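Local coordinates for protein putative N-acetylmuramoyl-L-alanine amidase,autolysin cwp6 (Peptoclostridium difficile, PDB 5J72) that probably cleaves the amide bond between N-acetylmuramic acid and L-alanine in peptidoglycan with a zinc-dependent amidase domain, carried on CWB2 cell-wall-anchoring modules, at residues S342-H347 with S400-T405; L274-K279 with K355-D360. All coordinates share one frame; numbering follows the deposited sequence. Where two conformers were deposited one is given.

Interaction 1 (S342-H347 with S400-T405); sequences SGADRH and SAYHST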
loop_
_atom_site.group_PDB
_atom_site.type_symbol
_atom_site.label_atom_id
_atom_site.label_comp_id
_atom_site.label_asym_id
_atom_site.label_seq_id
_atom_site.Cartn_x
_atom_site.Cartn_y
_atom_site.Cartn_z
ATOM N N SER A 342 10.745 -6.705 3.256
ATOM C CA SER A 342 11.330 -5.383 3.564
ATOM C C SER A 342 11.392 -4.510 2.349
ATOM O O SER A 342 10.675 -4.763 1.401
ATOM C CB SER A 342 12.739 -5.551 4.151
ATOM O OG SER A 342 13.551 -6.199 3.182
ATOM N N GLY A 343 12.174 -3.441 2.389
ATOM C CA GLY A 343 12.248 -2.535 1.251
ATOM C C GLY A 343 13.241 -1.441 1.577
ATOM O O GLY A 343 13.518 -1.182 2.717
ATOM N N ALA A 344 13.778 -0.780 0.531
ATOM C CA ALA A 344 14.747 0.310 0.694
ATOM C C ALA A 344 14.119 1.480 1.428
ATOM O O ALA A 344 14.800 2.235 2.103
ATOM C CB ALA A 344 15.205 0.768 -0.694
ATOM N N ASP A 345 12.785 1.656 1.276
ATOM C CA ASP A 345 12.121 2.717 1.962
ATOM C C ASP A 345 10.591 2.390 2.159
ATOM O O ASP A 345 10.195 1.274 1.831
ATOM C CB ASP A 345 12.238 4.036 1.203
ATOM C CG ASP A 345 11.660 4.061 -0.221
ATOM O OD1 ASP A 345 10.697 3.325 -0.497
ATOM O OD2 ASP A 345 12.179 4.824 -1.058
ATOM N N ARG A 346 9.803 3.336 2.685
ATOM C CA ARG A 346 8.374 3.062 2.999
ATOM C C ARG A 346 7.590 2.661 1.731
ATOM O O ARG A 346 6.650 1.866 1.845
ATOM C CB ARG A 346 7.735 4.304 3.703
ATOM C CG ARG A 346 7.588 5.488 2.747
ATOM C CD ARG A 346 7.097 6.734 3.481
ATOM N NE ARG A 346 8.112 7.205 4.398
ATOM C CZ ARG A 346 8.047 8.351 5.061
ATOM N NH1 ARG A 346 7.008 9.159 4.902
ATOM N NH2 ARG A 346 9.014 8.693 5.897
ATOM N N HIS A 347 7.988 3.167 0.513
ATOM C CA HIS A 347 7.237 2.850 -0.691
ATOM C C HIS A 347 7.589 1.521 -1.203
ATOM O O HIS A 347 6.693 0.772 -1.587
ATOM C CB HIS A 347 7.441 3.927 -1.760
ATOM C CG HIS A 347 7.118 5.289 -1.246
ATOM N ND1 HIS A 347 8.076 6.274 -1.137
ATOM C CD2 HIS A 347 5.949 5.837 -0.825
ATOM C CE1 HIS A 347 7.498 7.368 -0.658
ATOM N NE2 HIS A 347 6.214 7.133 -0.458
ATOM N N SER A 400 4.964 6.519 -6.704
ATOM C CA SER A 400 6.269 5.930 -6.516
ATOM C C SER A 400 6.614 4.854 -7.561
ATOM O O SER A 400 5.817 3.998 -7.964
ATOM C CB SER A 400 6.365 5.317 -5.109
ATOM O OG SER A 400 7.536 4.523 -5.007
ATOM N N ALA A 401 7.892 4.875 -8.032
ATOM C CA ALA A 401 8.340 3.884 -9.020
ATOM C C ALA A 401 8.276 2.471 -8.517
ATOM O O ALA A 401 8.132 1.523 -9.281
ATOM C CB ALA A 401 9.821 4.208 -9.421
ATOM N N TYR A 402 8.349 2.289 -7.193
ATOM C CA TYR A 402 8.318 0.904 -6.662
ATOM C C TYR A 402 6.918 0.252 -6.869
ATOM O O TYR A 402 6.818 -0.974 -6.812
ATOM C CB TYR A 402 8.636 0.942 -5.159
ATOM C CG TYR A 402 10.071 1.363 -4.909
ATOM C CD1 TYR A 402 11.133 0.535 -5.254
ATOM C CD2 TYR A 402 10.360 2.587 -4.346
ATOM C CE1 TYR A 402 12.460 0.924 -5.038
ATOM C CE2 TYR A 402 11.678 3.001 -4.142
ATOM C CZ TYR A 402 12.719 2.166 -4.494
ATOM O OH TYR A 402 14.023 2.617 -4.304
ATOM N N HIS A 403 5.888 1.068 -7.112
ATOM C CA HIS A 403 4.521 0.533 -7.362
ATOM C C HIS A 403 4.307 0.135 -8.804
ATOM O O HIS A 403 3.307 -0.499 -9.115
ATOM C CB HIS A 403 3.444 1.608 -7.019
ATOM C CG HIS A 403 3.418 1.941 -5.565
ATOM N ND1 HIS A 403 3.519 0.954 -4.588
ATOM C CD2 HIS A 403 3.373 3.125 -4.919
ATOM C CE1 HIS A 403 3.532 1.557 -3.400
ATOM N NE2 HIS A 403 3.437 2.864 -3.570
ATOM N N SER A 404 5.278 0.441 -9.707
ATOM C CA SER A 404 4.999 0.202 -11.125
ATOM C C SER A 404 4.576 -1.153 -11.480
ATOM O O SER A 404 3.608 -1.311 -12.226
ATOM C CB SER A 404 6.235 0.530 -11.979
ATOM O OG SER A 404 6.578 1.873 -11.757
ATOM N N THR A 405 5.279 -2.156 -11.024
ATOM C CA THR A 405 4.920 -3.525 -11.391
ATOM C C THR A 405 3.548 -3.998 -10.866
ATOM O O THR A 405 2.759 -4.594 -11.601
ATOM C CB THR A 405 5.997 -4.479 -10.870
ATOM O OG1 THR A 405 7.279 -3.930 -11.221
ATOM C CG2 THR A 405 5.884 -5.851 -11.443
#
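With CG of Asp-345 in the crowded position between backbone N and carbonyl carbon (chi1 60°) and CG of Tyr-402 anti to its carbonyl carbon (chi1 -67°), carboxylate and phenol ring meet tip to tip. The contact joins the capped N-terminus of helix 346-357 to the turn around Ser-400, within one CWB2 module. The carboxylate and ring planes stand 88° apart, and Asp-345 OD2 lies 3.6 Å from Tyr-402 CE2. Asp-345 is the N-cap: its OD1 takes a weak, bent bond of 2.9 Å from His-347 N and a further hydrogen bond from Glu-348 N. Its OD2 makes a salt bridge to Lys-623, whose NZ also bonds Tyr-402 OH, so one lysine grips both tips and, with Glu-490 bonded to Ser-400 OG, ties the module to the amidase region. Ser-400 OG, anti to its own backbone N, closes an ST turn by accepting from Tyr-402 N at 3.2 Å. The same OG packs 3.3 Å from His-347 CB. The two imidazoles turn NE2 to their own module, His-347 to Ser-371 and His-403 to Ile-393 O, which leaves His-403 CE1 3.7 Å from His-347 O.

Interaction 2 (L274-K279 with K355-D360); sequences LNISSK and KTFYPD
Tyr-358 OH is gripped by two hydrogen bonds, one to Ser-278 OG at 2.9 Å and one to a water at 2.7 Å. That water lies in the plane of the phenol ring, at its edge, and also bonds Ser-278 O, so the hydroxyl is linked to side chain and backbone of one residue. This is packing between two CWB2 modules: helix 270-283 of one meets the C-terminal end of helix 346-357 of the next. Tyr-358, the first residue to leave helical geometry, reaches over to helix 270-283 with its ring, and Lys-279 CB packs 3.7 Å from its OH. Ser-278 OG sits in the crowded position between backbone N and carbonyl carbon (chi1 65°). The Lys-279 chain, bent at chi2 (61°), crosses Phe-357 at about a right angle, with CG 3.8 Å from Phe-357 CB. Its NZ forms a salt bridge with Asp-283 and weak bonds to two waters, both of which donate to Phe-357 O at the helix end. Thr-356 CG2 covers one face of the Phe-357 ring, and Tyr-312 meets this ring edge-to-face. Ile-276, with CG1 anti to its backbone N, crosses the phenyl obliquely and sets CD1 3.5 Å from both CD1 and CE1 of Phe-357.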
loop_
_atom_site.group_PDB
_atom_site.type_symbol
_atom_site.label_atom_id
_atom_site.label_comp_id
_atom_site.label_asym_id
_atom_site.label_seq_id
_atom_site.Cartn_x
_atom_site.Cartn_y
_atom_site.Cartn_z
ATOM N N LEU A 274 2.639 0.339 9.768
ATOM C CA LEU A 274 1.573 0.883 8.932
ATOM C C LEU A 274 1.404 0.079 7.658
ATOM O O LEU A 274 0.279 -0.265 7.282
ATOM C CB LEU A 274 2.047 2.344 8.502
ATOM C CG LEU A 274 1.052 3.180 7.676
ATOM C CD1 LEU A 274 1.464 4.645 7.711
ATOM C CD2 LEU A 274 1.001 2.787 6.240
ATOM N N ASN A 275 2.529 -0.256 6.986
ATOM C CA ASN A 275 2.418 -1.017 5.739
ATOM C C ASN A 275 1.762 -2.405 5.902
ATOM O O ASN A 275 1.161 -2.850 4.960
ATOM C CB ASN A 275 3.865 -1.225 5.114
ATOM C CG ASN A 275 4.234 0.017 4.283
ATOM O OD1 ASN A 275 3.332 0.615 3.669
ATOM N ND2 ASN A 275 5.500 0.504 4.273
ATOM N N ILE A 276 1.900 -3.105 7.089
ATOM C CA ILE A 276 1.291 -4.439 7.213
ATOM C C ILE A 276 -0.116 -4.371 7.907
ATOM O O ILE A 276 -0.782 -5.384 8.070
ATOM C CB ILE A 276 2.280 -5.332 8.021
ATOM C CG1 ILE A 276 1.895 -6.816 7.869
ATOM C CG2 ILE A 276 2.270 -4.904 9.534
ATOM C CD1 ILE A 276 1.915 -7.347 6.368
ATOM N N SER A 277 -0.542 -3.161 8.272
ATOM C CA SER A 277 -1.798 -2.931 9.014
ATOM C C SER A 277 -3.042 -3.490 8.316
ATOM O O SER A 277 -3.894 -4.142 8.954
ATOM C CB SER A 277 -2.011 -1.399 9.165
ATOM O OG SER A 277 -1.433 -1.059 10.395
ATOM N N SER A 278 -3.171 -3.261 7.002
ATOM C CA SER A 278 -4.398 -3.736 6.374
ATOM C C SER A 278 -4.404 -5.235 6.346
ATOM O O SER A 278 -5.482 -5.828 6.442
ATOM C CB SER A 278 -4.592 -3.156 4.949
ATOM O OG SER A 278 -3.571 -3.610 4.058
ATOM N N LYS A 279 -3.247 -5.846 6.258
ATOM C CA LYS A 279 -3.235 -7.293 6.139
ATOM C C LYS A 279 -3.462 -7.933 7.550
ATOM O O LYS A 279 -4.259 -8.879 7.702
ATOM C CB LYS A 279 -1.869 -7.696 5.554
ATOM C CG LYS A 279 -1.651 -9.221 5.613
ATOM C CD LYS A 279 -2.739 -9.980 4.792
ATOM C CE LYS A 279 -2.377 -11.466 4.705
ATOM N NZ LYS A 279 -3.562 -12.327 4.470
ATOM N N LYS A 355 2.761 -7.034 -2.878
ATOM C CA LYS A 355 3.101 -8.193 -3.701
ATOM C C LYS A 355 3.048 -9.497 -2.940
ATOM O O LYS A 355 2.561 -10.507 -3.467
ATOM C CB LYS A 355 4.530 -7.942 -4.301
ATOM C CG LYS A 355 5.150 -9.168 -4.944
ATOM C CD LYS A 355 6.715 -8.939 -5.069
ATOM C CE LYS A 355 7.364 -9.057 -3.702
ATOM N NZ LYS A 355 8.840 -8.824 -3.742
ATOM N N THR A 356 3.503 -9.504 -1.697
ATOM C CA THR A 356 3.545 -10.750 -0.943
ATOM C C THR A 356 2.240 -11.179 -0.315
ATOM O O THR A 356 1.890 -12.368 -0.380
ATOM C CB THR A 356 4.531 -10.520 0.206
ATOM O OG1 THR A 356 5.811 -10.215 -0.371
ATOM C CG2 THR A 356 4.661 -11.736 1.169
ATOM N N PHE A 357 1.531 -10.246 0.294
ATOM C CA PHE A 357 0.290 -10.579 1.055
ATOM C C PHE A 357 -0.990 -10.388 0.299
ATOM O O PHE A 357 -2.043 -10.796 0.821
ATOM C CB PHE A 357 0.274 -9.724 2.367
ATOM C CG PHE A 357 1.431 -10.136 3.274
ATOM C CD1 PHE A 357 2.493 -9.300 3.484
ATOM C CD2 PHE A 357 1.446 -11.379 3.899
ATOM C CE1 PHE A 357 3.558 -9.669 4.302
ATOM C CE2 PHE A 357 2.520 -11.756 4.720
ATOM C CZ PHE A 357 3.556 -10.897 4.914
ATOM N N TYR A 358 -0.969 -9.782 -0.905
ATOM C CA TYR A 358 -2.164 -9.620 -1.738
ATOM C C TYR A 358 -1.725 -10.157 -3.172
ATOM O O TYR A 358 -1.684 -9.391 -4.138
ATOM C CB TYR A 358 -2.578 -8.120 -1.858
ATOM C CG TYR A 358 -3.050 -7.594 -0.517
ATOM C CD1 TYR A 358 -4.400 -7.644 -0.162
ATOM C CD2 TYR A 358 -2.138 -7.118 0.431
ATOM C CE1 TYR A 358 -4.827 -7.226 1.100
ATOM C CE2 TYR A 358 -2.558 -6.699 1.695
ATOM C CZ TYR A 358 -3.902 -6.745 2.016
ATOM O OH TYR A 358 -4.304 -6.241 3.228
ATOM N N PRO A 359 -1.417 -11.438 -3.275
ATOM C CA PRO A 359 -0.977 -12.090 -4.503
ATOM C C PRO A 359 -1.995 -12.121 -5.630
ATOM O O PRO A 359 -1.596 -12.234 -6.779
ATOM C CB PRO A 359 -0.605 -13.495 -4.024
ATOM C CG PRO A 359 -1.513 -13.743 -2.926
ATOM C CD PRO A 359 -1.547 -12.427 -2.191
ATOM N N ASP A 360 -3.287 -12.054 -5.334
ATOM C CA ASP A 360 -4.258 -12.109 -6.408
ATOM C C ASP A 360 -4.030 -11.026 -7.452
ATOM O O ASP A 360 -3.692 -9.890 -7.120
ATOM C CB ASP A 360 -5.672 -11.939 -5.844
ATOM C CG ASP A 360 -6.188 -13.092 -4.984
ATOM O OD1 ASP A 360 -5.503 -14.112 -4.890
ATOM O OD2 ASP A 360 -7.279 -12.953 -4.402
HETATM O O HOH W 1 -6.903 -6.185 3.835
HETATM O O HOH W 2 -4.593 -10.926 1.604
HETATM O O HOH W 3 -2.143 -13.517 1.682
#

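In the fold
Helix 346-357 serves both contacts, interaction 1 at its N-terminus and interaction 2 at its C-terminal end, with centres 13 Å apart. They touch through Arg-346 O and Asn-275 ND2, 3.0 Å apart in a probable hydrogen bond. Interaction 1 stays within a single CWB2 module and is partly buried; it has no direct hydrogen bond between its segments, and Asp-345, Tyr-402 and Ser-400 turn instead to Lys-623 and Glu-490 of the amidase region. Interaction 2 is buried between consecutive modules and combines apolar packing with a direct hydroxyl pair and bridging waters. The preceding module thus touches the helix from Arg-346 to Phe-357, while the amidase region meets it near its start.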